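Long-range contacts in 1-carboxybiuret hydrolase subunit AtzE (PDB 6C62), which hydrolyses 1-carboxybiuret to urea-1,3-dicarboxylate and ammonia, a step in the bacterial degradation of atrazine: residues W263-N267 / L399-V404; F349-Y353 / P403-A407. All coordinates share one frame; numbering follows the deposited sequence.

Interaction 1: residues W263-N267 / L399-V404; sequences WFRDN and LLTQPV
The short helix 263-266, just after strand 257-260 of the central sheet of the amidase fold, presses W263 and F264 against the turn that leads into helix 402-407. CG of W263 stands anti to the backbone N (chi1 173°), which carries the indole across to 399-404. There NE1 gives its hydrogen to L399 O at 2.8 Å. The acceptor lies almost in the indole plane, but the donor stands above the carbonyl plane, and the N-H...O angle of 147° shows a bent bond. Farther along the ring, CZ2 packs on L399 CD2 at 3.9 Å. F264 likewise turns an edge to a carbonyl: its CE1 lies 3.3 Å from L400 O, and the hydrogen bond to that oxygen comes from Q429 NE2. L400 CD2 lies 3.9 Å from F264 CD1 and reaches on to N267 CB. The two rings meet, with CD1 of W263 over the centre of the F264 face, and P403 CG approaches both, 3.7 Å from W263 NE1 and 4.1 Å from F264 CZ. At the helix end, N267 folds back so that ND2 lies over one face of the W263 ring, toward its rim, and bonds W263 O at 2.9 Å, an oxygen that also accepts from N267 N. Within this mostly apolar contact a main-chain carbonyl thus satisfies the indole N-H, whereas N267 O is buried with no partner in the model.

Interaction 2: residues F349-Y353 / P403-A407; sequences FRRVY and PVSFA
R350 and Y353 reach from the long helix 340-360 to F406 and its neighbours on helix 402-407, a near-perpendicular helix-helix packing in the amidase fold, the two short segments crossing at 92°. The tight part is the packing around F406. The first torsion of R350, -165°, swings CG away from the backbone N, and the chain then runs straight to NE over one face of the phenyl ring: CG lies 3.5 Å from F406 CZ, and the guanidinium stacks nearly flat, its plane 6° from that of the ring, with NE toward the rim. It also grips F406 O side-on, with NE at 3.0 Å and NH2 at 2.9 Å, while NH1 bonds S205 O. A leucine here would probably leave F406 O without both these donors and strip the ring of its flat cover. Y353 closes in obliquely, its CD2 3.6 Å from F406 CD2, and CE2 of the same tyrosine rests 3.8 Å from A407 CB. The loose margin lies at F349, whose CD2 comes only to 4.3 Å from F406 CE2 and whose ring also packs on I296 and A300 of helix 294-312. That side is not open to solvent, since another protein chain packs on F349 and R350. The Y353 hydroxyl, bonded also to W291 NE1, donates to P403 O, with OH 2.7 Å from that oxygen and above the carbonyl plane.

In the fold
After the N-terminal half has built most of the sheet, with S150 and S174, the chain adds strand 257-260 and helix 263-266, then runs through helices 294-312 and 340-360, re-enters the sheet at 366-370, and arrives at 399-407. Interaction 1 closes the longer loop, with 131 residues between its segments; interaction 2 starts inside that loop, closes a shorter one of 49 and runs three residues past the end of the first, so the two overlap rather than nest. Both finish on 399-407, where they share P403 and V404. Helix 402-407 is tied to helix 263-266, which follows strand 257-260, and to the long helix 340-360, with S405 about 9 Å, side chain to side chain, from S174, the probable acyl-ester nucleophile.

Interaction 1: residues W263-N267 / L399-V404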
# COMPACT_ATOMS: atom_id res chain seq x y z
N TRP A 263 14.42 15.84 18.96
CA TRP A 263 13.90 14.55 19.45
C TRP A 263 15.04 13.62 19.90
O TRP A 263 14.94 12.96 20.93
CB TRP A 263 13.11 13.85 18.32
CG TRP A 263 12.67 12.47 18.64
CD1 TRP A 263 13.29 11.32 18.26
CD2 TRP A 263 11.52 12.08 19.37
NE1 TRP A 263 12.60 10.23 18.73
CE2 TRP A 263 11.50 10.67 19.41
CE3 TRP A 263 10.51 12.78 19.99
CZ2 TRP A 263 10.49 9.95 20.08
CZ3 TRP A 263 9.50 12.06 20.63
CH2 TRP A 263 9.52 10.67 20.69
N PHE A 264 16.10 13.59 19.11
CA PHE A 264 17.21 12.69 19.33
C PHE A 264 18.19 13.13 20.45
O PHE A 264 19.07 12.33 20.88
CB PHE A 264 17.95 12.46 18.04
CG PHE A 264 17.13 11.75 17.01
CD1 PHE A 264 17.09 10.35 16.99
CD2 PHE A 264 16.36 12.46 16.10
CE1 PHE A 264 16.31 9.71 16.04
CE2 PHE A 264 15.57 11.81 15.16
CZ PHE A 264 15.57 10.44 15.14
N ARG A 265 18.03 14.36 20.93
CA ARG A 265 18.69 14.81 22.17
C ARG A 265 17.78 14.75 23.39
O ARG A 265 18.19 14.26 24.48
CB ARG A 265 19.19 16.23 21.98
CG ARG A 265 20.08 16.65 23.14
CD ARG A 265 20.86 17.90 22.80
NE ARG A 265 21.57 18.43 23.97
CZ ARG A 265 22.70 17.92 24.46
NH1 ARG A 265 23.30 16.83 23.92
NH2 ARG A 265 23.27 18.53 25.50
N ASP A 266 16.55 15.23 23.22
CA ASP A 266 15.53 15.23 24.27
C ASP A 266 15.23 13.82 24.81
O ASP A 266 14.86 13.68 25.99
CB ASP A 266 14.19 15.73 23.74
CG ASP A 266 14.20 17.21 23.28
OD1 ASP A 266 15.21 17.94 23.51
OD2 ASP A 266 13.20 17.59 22.57
N ASN A 267 15.30 12.78 23.95
CA ASN A 267 15.04 11.42 24.38
C ASN A 267 16.33 10.60 24.63
O ASN A 267 16.30 9.37 24.66
CB ASN A 267 14.11 10.75 23.39
CG ASN A 267 12.75 11.42 23.34
OD1 ASN A 267 11.92 11.23 24.22
ND2 ASN A 267 12.52 12.23 22.33
N LEU A 399 12.46 4.52 21.30
CA LEU A 399 12.18 5.94 21.03
C LEU A 399 13.06 6.58 19.91
O LEU A 399 12.58 7.41 19.14
CB LEU A 399 12.37 6.75 22.35
CG LEU A 399 11.23 6.70 23.38
CD1 LEU A 399 11.67 7.33 24.70
CD2 LEU A 399 9.95 7.38 22.92
N LEU A 400 14.34 6.24 19.90
CA LEU A 400 15.32 6.79 18.99
C LEU A 400 15.46 5.99 17.67
O LEU A 400 15.95 6.52 16.67
CB LEU A 400 16.67 6.85 19.66
CG LEU A 400 16.66 7.67 20.96
CD1 LEU A 400 17.98 7.55 21.72
CD2 LEU A 400 16.33 9.12 20.65
N THR A 401 15.03 4.74 17.67
CA THR A 401 15.14 3.87 16.50
C THR A 401 13.92 4.00 15.58
O THR A 401 14.04 3.95 14.34
CB THR A 401 15.31 2.39 16.91
OG1 THR A 401 14.35 2.03 17.90
CG2 THR A 401 16.64 2.17 17.47
N GLN A 402 12.75 4.14 16.19
CA GLN A 402 11.48 4.04 15.50
C GLN A 402 11.25 5.06 14.36
O GLN A 402 10.76 4.69 13.31
CB GLN A 402 10.32 4.03 16.52
CG GLN A 402 8.99 3.60 15.92
CD GLN A 402 7.99 3.03 16.92
OE1 GLN A 402 8.12 3.27 18.11
NE2 GLN A 402 7.08 2.17 16.46
N PRO A 403 11.67 6.32 14.53
CA PRO A 403 11.50 7.29 13.40
C PRO A 403 12.34 6.93 12.16
O PRO A 403 11.94 7.22 11.04
CB PRO A 403 12.02 8.61 13.99
CG PRO A 403 11.97 8.44 15.51
CD PRO A 403 12.22 6.97 15.74
N VAL A 404 13.46 6.28 12.35
CA VAL A 404 14.43 6.05 11.28
C VAL A 404 14.08 4.85 10.38
O VAL A 404 14.11 4.94 9.14
CB VAL A 404 15.85 5.87 11.88
CG1 VAL A 404 16.86 5.62 10.76
CG2 VAL A 404 16.23 7.08 12.75

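Interaction 2: residues F349-Y353 / P403-A407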
# COMPACT_ATOMS: atom_id res chain seq x y z
N PHE A 349 0.65 10.15 5.59
CA PHE A 349 1.78 10.85 6.18
C PHE A 349 3.09 10.23 5.73
O PHE A 349 4.07 10.94 5.50
CB PHE A 349 1.68 10.90 7.70
CG PHE A 349 2.94 11.36 8.37
CD1 PHE A 349 3.27 12.70 8.35
CD2 PHE A 349 3.80 10.49 8.94
CE1 PHE A 349 4.47 13.19 8.89
CE2 PHE A 349 5.00 10.95 9.51
CZ PHE A 349 5.31 12.31 9.50
N ARG A 350 3.14 8.92 5.61
CA ARG A 350 4.39 8.26 5.26
C ARG A 350 4.95 8.75 3.89
O ARG A 350 6.16 8.78 3.71
CB ARG A 350 4.24 6.73 5.26
CG ARG A 350 5.58 6.02 5.27
CD ARG A 350 5.45 4.53 5.29
NE ARG A 350 6.66 3.87 5.73
CZ ARG A 350 6.79 2.56 5.78
NH1 ARG A 350 5.82 1.73 5.37
NH2 ARG A 350 7.93 2.06 6.23
N ARG A 351 4.08 9.05 2.92
CA ARG A 351 4.51 9.66 1.65
C ARG A 351 5.23 11.00 1.88
O ARG A 351 6.29 11.24 1.34
CB ARG A 351 3.35 9.82 0.65
CG ARG A 351 3.69 10.68 -0.59
CD ARG A 351 2.56 10.67 -1.62
NE ARG A 351 2.36 9.34 -2.15
CZ ARG A 351 3.07 8.76 -3.10
NH1 ARG A 351 4.02 9.40 -3.73
NH2 ARG A 351 2.80 7.50 -3.44
N VAL A 352 4.64 11.84 2.69
CA VAL A 352 5.20 13.17 3.02
C VAL A 352 6.53 12.98 3.73
O VAL A 352 7.52 13.62 3.42
CB VAL A 352 4.21 13.96 3.91
CG1 VAL A 352 4.86 15.24 4.43
CG2 VAL A 352 2.98 14.35 3.11
N TYR A 353 6.57 12.06 4.68
CA TYR A 353 7.77 11.75 5.46
C TYR A 353 8.88 11.26 4.59
O TYR A 353 10.02 11.73 4.76
CB TYR A 353 7.41 10.74 6.54
CG TYR A 353 8.41 10.46 7.60
CD1 TYR A 353 8.66 11.40 8.57
CD2 TYR A 353 9.04 9.23 7.70
CE1 TYR A 353 9.54 11.18 9.61
CE2 TYR A 353 9.92 8.98 8.73
CZ TYR A 353 10.16 9.98 9.70
OH TYR A 353 10.98 9.73 10.74
N PRO A 403 11.67 6.32 14.53
CA PRO A 403 11.50 7.29 13.40
C PRO A 403 12.34 6.93 12.16
O PRO A 403 11.94 7.22 11.04
CB PRO A 403 12.02 8.61 13.99
CG PRO A 403 11.97 8.44 15.51
CD PRO A 403 12.22 6.97 15.74
N VAL A 404 13.46 6.28 12.35
CA VAL A 404 14.43 6.05 11.28
C VAL A 404 14.08 4.85 10.38
O VAL A 404 14.11 4.94 9.14
CB VAL A 404 15.85 5.87 11.88
CG1 VAL A 404 16.86 5.62 10.76
CG2 VAL A 404 16.23 7.08 12.75
N SER A 405 13.70 3.74 10.99
CA SER A 405 13.20 2.60 10.24
C SER A 405 11.90 2.88 9.47
O SER A 405 11.63 2.24 8.48
CB SER A 405 13.07 1.37 11.17
OG SER A 405 12.57 1.79 12.40
N PHE A 406 11.13 3.88 9.89
CA PHE A 406 9.87 4.18 9.23
C PHE A 406 10.10 4.74 7.80
O PHE A 406 9.33 4.48 6.88
CB PHE A 406 9.08 5.15 10.08
CG PHE A 406 7.66 5.33 9.61
CD1 PHE A 406 6.84 4.21 9.41
CD2 PHE A 406 7.16 6.58 9.33
CE1 PHE A 406 5.54 4.35 8.91
CE2 PHE A 406 5.88 6.71 8.82
CZ PHE A 406 5.06 5.62 8.68
N ALA A 407 11.20 5.51 7.67
CA ALA A 407 11.69 5.96 6.39
C ALA A 407 12.50 4.90 5.66
O ALA A 407 12.76 5.05 4.45
CB ALA A 407 12.51 7.21 6.55